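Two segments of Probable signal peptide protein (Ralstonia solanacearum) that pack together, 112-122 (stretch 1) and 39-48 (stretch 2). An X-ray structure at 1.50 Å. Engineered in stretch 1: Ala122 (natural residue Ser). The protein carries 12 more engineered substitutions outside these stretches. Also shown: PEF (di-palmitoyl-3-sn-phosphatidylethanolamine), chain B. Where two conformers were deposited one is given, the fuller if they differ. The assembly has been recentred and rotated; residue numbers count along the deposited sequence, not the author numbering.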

# COMPACT_ATOMS: atom_id res chain seq x y z
N ALA A 112 -8.22 5.06 9.06
CA ALA A 112 -8.71 3.69 9.08
C ALA A 112 -7.85 2.81 9.98
O ALA A 112 -8.36 1.99 10.73
CB ALA A 112 -8.78 3.11 7.67
N LEU A 113 -6.53 2.99 9.91
CA LEU A 113 -5.63 2.22 10.76
C LEU A 113 -5.79 2.57 12.23
O LEU A 113 -5.88 1.67 13.07
CB LEU A 113 -4.18 2.41 10.31
CG LEU A 113 -3.86 1.81 8.93
CD1 LEU A 113 -2.49 2.27 8.46
CD2 LEU A 113 -3.94 0.28 8.98
N ALA A 114 -5.84 3.86 12.55
CA ALA A 114 -5.99 4.30 13.94
C ALA A 114 -7.29 3.86 14.57
O ALA A 114 -7.36 3.68 15.79
CB ALA A 114 -5.85 5.81 14.03
N ASN A 115 -8.32 3.68 13.75
CA ASN A 115 -9.65 3.33 14.23
C ASN A 115 -9.84 1.83 14.48
O ASN A 115 -10.90 1.40 14.95
CB ASN A 115 -10.73 3.87 13.28
CG ASN A 115 -10.87 5.38 13.36
OD1 ASN A 115 -10.43 6.02 14.32
ND2 ASN A 115 -11.48 5.96 12.34
N VAL A 116 -8.82 1.03 14.18
CA VAL A 116 -8.85 -0.41 14.46
C VAL A 116 -9.07 -0.66 15.95
O VAL A 116 -8.45 -0.02 16.80
CB VAL A 116 -7.57 -1.11 13.94
CG1 VAL A 116 -7.38 -2.49 14.58
CG2 VAL A 116 -7.60 -1.22 12.41
N ARG A 117 -9.98 -1.58 16.26
CA ARG A 117 -10.22 -2.00 17.64
C ARG A 117 -10.31 -3.52 17.75
O ARG A 117 -9.49 -4.15 18.42
CB ARG A 117 -11.51 -1.36 18.20
CG ARG A 117 -11.53 0.16 18.29
CD ARG A 117 -10.55 0.70 19.33
NE ARG A 117 -10.64 2.16 19.44
CZ ARG A 117 -9.98 3.02 18.68
NH1 ARG A 117 -9.15 2.59 17.72
NH2 ARG A 117 -10.14 4.32 18.87
N ASN A 118 -11.30 -4.10 17.08
CA ASN A 118 -11.60 -5.52 17.23
C ASN A 118 -11.52 -6.33 15.93
O ASN A 118 -11.88 -7.52 15.91
CB ASN A 118 -12.98 -5.71 17.87
CG ASN A 118 -13.13 -4.97 19.19
OD1 ASN A 118 -14.08 -4.22 19.38
ND2 ASN A 118 -12.18 -5.17 20.09
N GLN A 119 -11.05 -5.70 14.86
CA GLN A 119 -11.04 -6.34 13.54
C GLN A 119 -10.26 -7.64 13.53
O GLN A 119 -9.17 -7.72 14.09
CB GLN A 119 -10.45 -5.41 12.48
CG GLN A 119 -11.40 -4.33 12.00
CD GLN A 119 -11.38 -3.10 12.87
OE1 GLN A 119 -10.76 -3.08 13.94
NE2 GLN A 119 -12.05 -2.05 12.42
N THR A 120 -10.85 -8.64 12.88
CA THR A 120 -10.20 -9.90 12.61
C THR A 120 -10.26 -10.14 11.10
O THR A 120 -11.05 -9.51 10.41
CB THR A 120 -10.89 -11.07 13.34
OG1 THR A 120 -12.26 -11.13 12.96
CG2 THR A 120 -10.77 -10.92 14.87
N VAL A 121 -9.43 -11.05 10.61
CA VAL A 121 -9.35 -11.30 9.17
C VAL A 121 -9.40 -12.79 8.85
O VAL A 121 -8.73 -13.60 9.51
CB VAL A 121 -8.11 -10.61 8.53
CG1 VAL A 121 -6.83 -11.01 9.26
CG2 VAL A 121 -8.01 -10.89 7.04
N ALA A 122 -10.21 -13.14 7.85
CA ALA A 122 -10.32 -14.50 7.37
C ALA A 122 -9.78 -14.52 5.95
O ALA A 122 -10.02 -13.59 5.16
CB ALA A 122 -11.76 -14.94 7.38
C2 PEF B . -12.35 1.07 6.97
C1 PEF B . -13.77 1.61 7.10
N PEF B . -16.78 6.49 8.65
C3 PEF B . -12.10 0.02 8.03
C4 PEF B . -15.36 4.98 7.34
C5 PEF B . -16.42 6.08 7.29
C10 PEF B . -11.42 1.29 4.83
C11 PEF B . -10.89 0.69 3.54
C12 PEF B . -9.82 -0.35 3.85
C13 PEF B . -8.56 0.35 4.34
C14 PEF B . -7.37 -0.59 4.40
C15 PEF B . -6.12 0.18 4.82
C16 PEF B . -4.87 -0.65 4.57
C17 PEF B . -3.61 0.20 4.71
C18 PEF B . -3.25 0.86 3.37
C19 PEF B . -1.75 0.80 3.13
C20 PEF B . -1.04 1.99 3.78
C21 PEF B . 0.47 1.88 3.60
C22 PEF B . 0.88 2.29 2.18
C23 PEF B . 2.39 2.43 2.06
C24 PEF B . 3.03 1.15 1.51
C25 PEF B . 4.50 1.06 1.89
C30 PEF B . -10.58 -1.60 8.69
C31 PEF B . -9.38 -2.32 8.79
C32 PEF B . -8.24 -1.72 8.26
C33 PEF B . -6.97 -2.48 8.70
C34 PEF B . -6.40 -3.37 7.60
C35 PEF B . -4.87 -3.53 7.71
C36 PEF B . -4.32 -4.01 6.51
C37 PEF B . -2.92 -4.00 6.51
C38 PEF B . -2.43 -4.50 5.29
C39 PEF B . -0.90 -4.36 5.16
C40 PEF B . -0.42 -4.65 3.73
C41 PEF B . -0.44 -3.38 2.85
C42 PEF B . 0.50 -3.50 1.65
C43 PEF B . 0.15 -2.48 0.56
C44 PEF B . 1.15 -2.52 -0.60
C45 PEF B . 0.80 -1.50 -1.68
O4 PEF B . -11.16 2.47 5.11
O5 PEF B . -11.57 -2.14 9.16
O2 PEF B . -12.16 0.50 5.66
O3 PEF B . -10.71 -0.37 8.10
O1P PEF B . -16.09 1.66 9.14
O2P PEF B . -14.96 3.78 10.02
O3P PEF B . -13.85 2.46 8.25
O4P PEF B . -15.97 3.74 7.75
P PEF B . -15.26 2.86 8.90
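Stretch 2 39-48: VDDVLATIKG

How does stretch 2 lie on stretch 1? Residues 39-47 are helical, in a helix that begins earlier in the chain, its backbone bonds running from Leu43 N to Val39 O (2.9 Å) through Lys47 N to Leu43 O (3.0 Å). Stretch 1 changes form along its length: a helix that closes at Ala114, a loop, then a strand that includes Val121. The helix of stretch 2 runs against that strand almost antiparallel, at 167°, with the axes 9.8 Å apart at closest approach. The register follows: Val121 CA lies 8.3 Å from Asp40 CA, while Arg117 CA comes within 6.1 Å of Lys47 CA, so the backbones draw closer toward the end of the helix.

Which bump fills the hollow at the helix-to-loop junction? Ile46 does, its CA-to-CB bond pointing toward stretch 1. Ile46 CG2 reaches 3.4 Å from Leu113 O and 3.8 Å from Val116 CB, while Ile46 CD1 packs 4.0 Å from Leu113 CD2. The branched side chain thus fits between Leu113 and Val116. Leu113 CD2 also approaches Val42 CG1, one turn earlier, at 4.3 Å.

What occupies the middle of the contact? Leu43 starts out sideways, but the end of its side chain comes nearer and settles between two valines that point toward the helix. Leu43 CD2 meets Val116 CG1 at 3.9 Å, and Leu43 CD1 meets Val121 CG1 at 4.3 Å. Gln119 lines the space between, with its O 4.0 Å from Leu43 CD1. Val121 in turn rests against the first turn of stretch 2, its CG1 4.2 Å from Val39 CG1 and 4.1 Å from Asp40 OD1.

How does a lysine close the edge of so apolar a contact? Lys47 stretches out, with chi2 through chi4 all t, and lays its chain along the loop: its CE is 4.0 Å from Val116 CG1 and 3.4 Å from Arg117 O. At the tip, Lys47 NZ donates a hydrogen bond to Gln119 O at 2.8 Å, the one hydrogen bond across the contact. The loop that receives it is braced from within: Arg117 N donates to Gln119 OE1 (2.9 Å), and Arg117 NH1 to both Ala114 O (2.8 Å) and Val116 O (2.9 Å).

Where does the lipid meet this packing? Val116 CG2 lies 4.0 Å from PEF C33 and Val39 CG2 lies 3.8 Å from PEF C38, so both stretches touch the same acyl chain. Gln119 NE2 adds a weak hydrogen bond to PEF O5 at 3.3 Å.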

# COMPACT_ATOMS: atom_id res chain seq x y z
N VAL A 39 -0.26 -8.84 8.14
CA VAL A 39 -1.51 -8.20 8.52
C VAL A 39 -1.80 -8.39 10.01
O VAL A 39 -2.24 -7.46 10.69
CB VAL A 39 -2.69 -8.66 7.63
CG1 VAL A 39 -4.01 -8.13 8.16
CG2 VAL A 39 -2.46 -8.21 6.20
N ASP A 40 -1.54 -9.59 10.53
CA ASP A 40 -1.69 -9.85 11.97
C ASP A 40 -0.78 -8.95 12.79
O ASP A 40 -1.17 -8.47 13.86
CB ASP A 40 -1.37 -11.30 12.31
CG ASP A 40 -2.47 -12.26 11.90
OD1 ASP A 40 -3.62 -11.82 11.68
OD2 ASP A 40 -2.17 -13.48 11.81
N ASP A 41 0.43 -8.75 12.30
CA ASP A 41 1.41 -7.89 12.96
C ASP A 41 0.90 -6.45 13.02
O ASP A 41 0.95 -5.81 14.07
CB ASP A 41 2.74 -7.99 12.22
CG ASP A 41 3.91 -7.46 13.03
OD1 ASP A 41 3.77 -7.27 14.25
OD2 ASP A 41 4.98 -7.26 12.42
N VAL A 42 0.40 -5.94 11.89
CA VAL A 42 -0.20 -4.62 11.84
C VAL A 42 -1.34 -4.49 12.85
O VAL A 42 -1.35 -3.56 13.66
CB VAL A 42 -0.69 -4.28 10.40
CG1 VAL A 42 -1.55 -3.00 10.38
CG2 VAL A 42 0.51 -4.13 9.47
N LEU A 43 -2.29 -5.43 12.81
CA LEU A 43 -3.46 -5.37 13.69
C LEU A 43 -3.08 -5.43 15.17
O LEU A 43 -3.56 -4.63 15.96
CB LEU A 43 -4.47 -6.48 13.33
CG LEU A 43 -5.18 -6.34 11.98
CD1 LEU A 43 -5.99 -7.59 11.69
CD2 LEU A 43 -6.09 -5.11 11.95
N ALA A 44 -2.19 -6.36 15.52
CA ALA A 44 -1.76 -6.52 16.92
C ALA A 44 -1.03 -5.28 17.43
O ALA A 44 -1.23 -4.86 18.57
CB ALA A 44 -0.87 -7.74 17.07
N THR A 45 -0.18 -4.70 16.58
CA THR A 45 0.56 -3.49 16.95
C THR A 45 -0.38 -2.32 17.24
O THR A 45 -0.24 -1.65 18.27
CB THR A 45 1.59 -3.12 15.86
OG1 THR A 45 2.46 -4.23 15.64
CG2 THR A 45 2.42 -1.91 16.29
N ILE A 46 -1.36 -2.09 16.36
CA ILE A 46 -2.35 -1.04 16.58
C ILE A 46 -3.12 -1.26 17.88
O ILE A 46 -3.28 -0.34 18.69
CB ILE A 46 -3.34 -0.91 15.39
CG1 ILE A 46 -2.60 -0.53 14.10
CG2 ILE A 46 -4.42 0.13 15.70
CD1 ILE A 46 -3.43 -0.71 12.83
N LYS A 47 -3.60 -2.49 18.09
CA LYS A 47 -4.40 -2.80 19.27
C LYS A 47 -3.63 -2.61 20.58
O LYS A 47 -4.23 -2.29 21.62
CB LYS A 47 -4.99 -4.21 19.17
CG LYS A 47 -6.07 -4.35 18.10
CD LYS A 47 -6.47 -5.80 17.89
CE LYS A 47 -7.29 -5.97 16.62
NZ LYS A 47 -7.61 -7.41 16.39
N GLY A 48 -2.31 -2.76 20.52
CA GLY A 48 -1.44 -2.58 21.69
C GLY A 48 -0.93 -1.17 21.95
O GLY A 48 -0.26 -0.94 22.96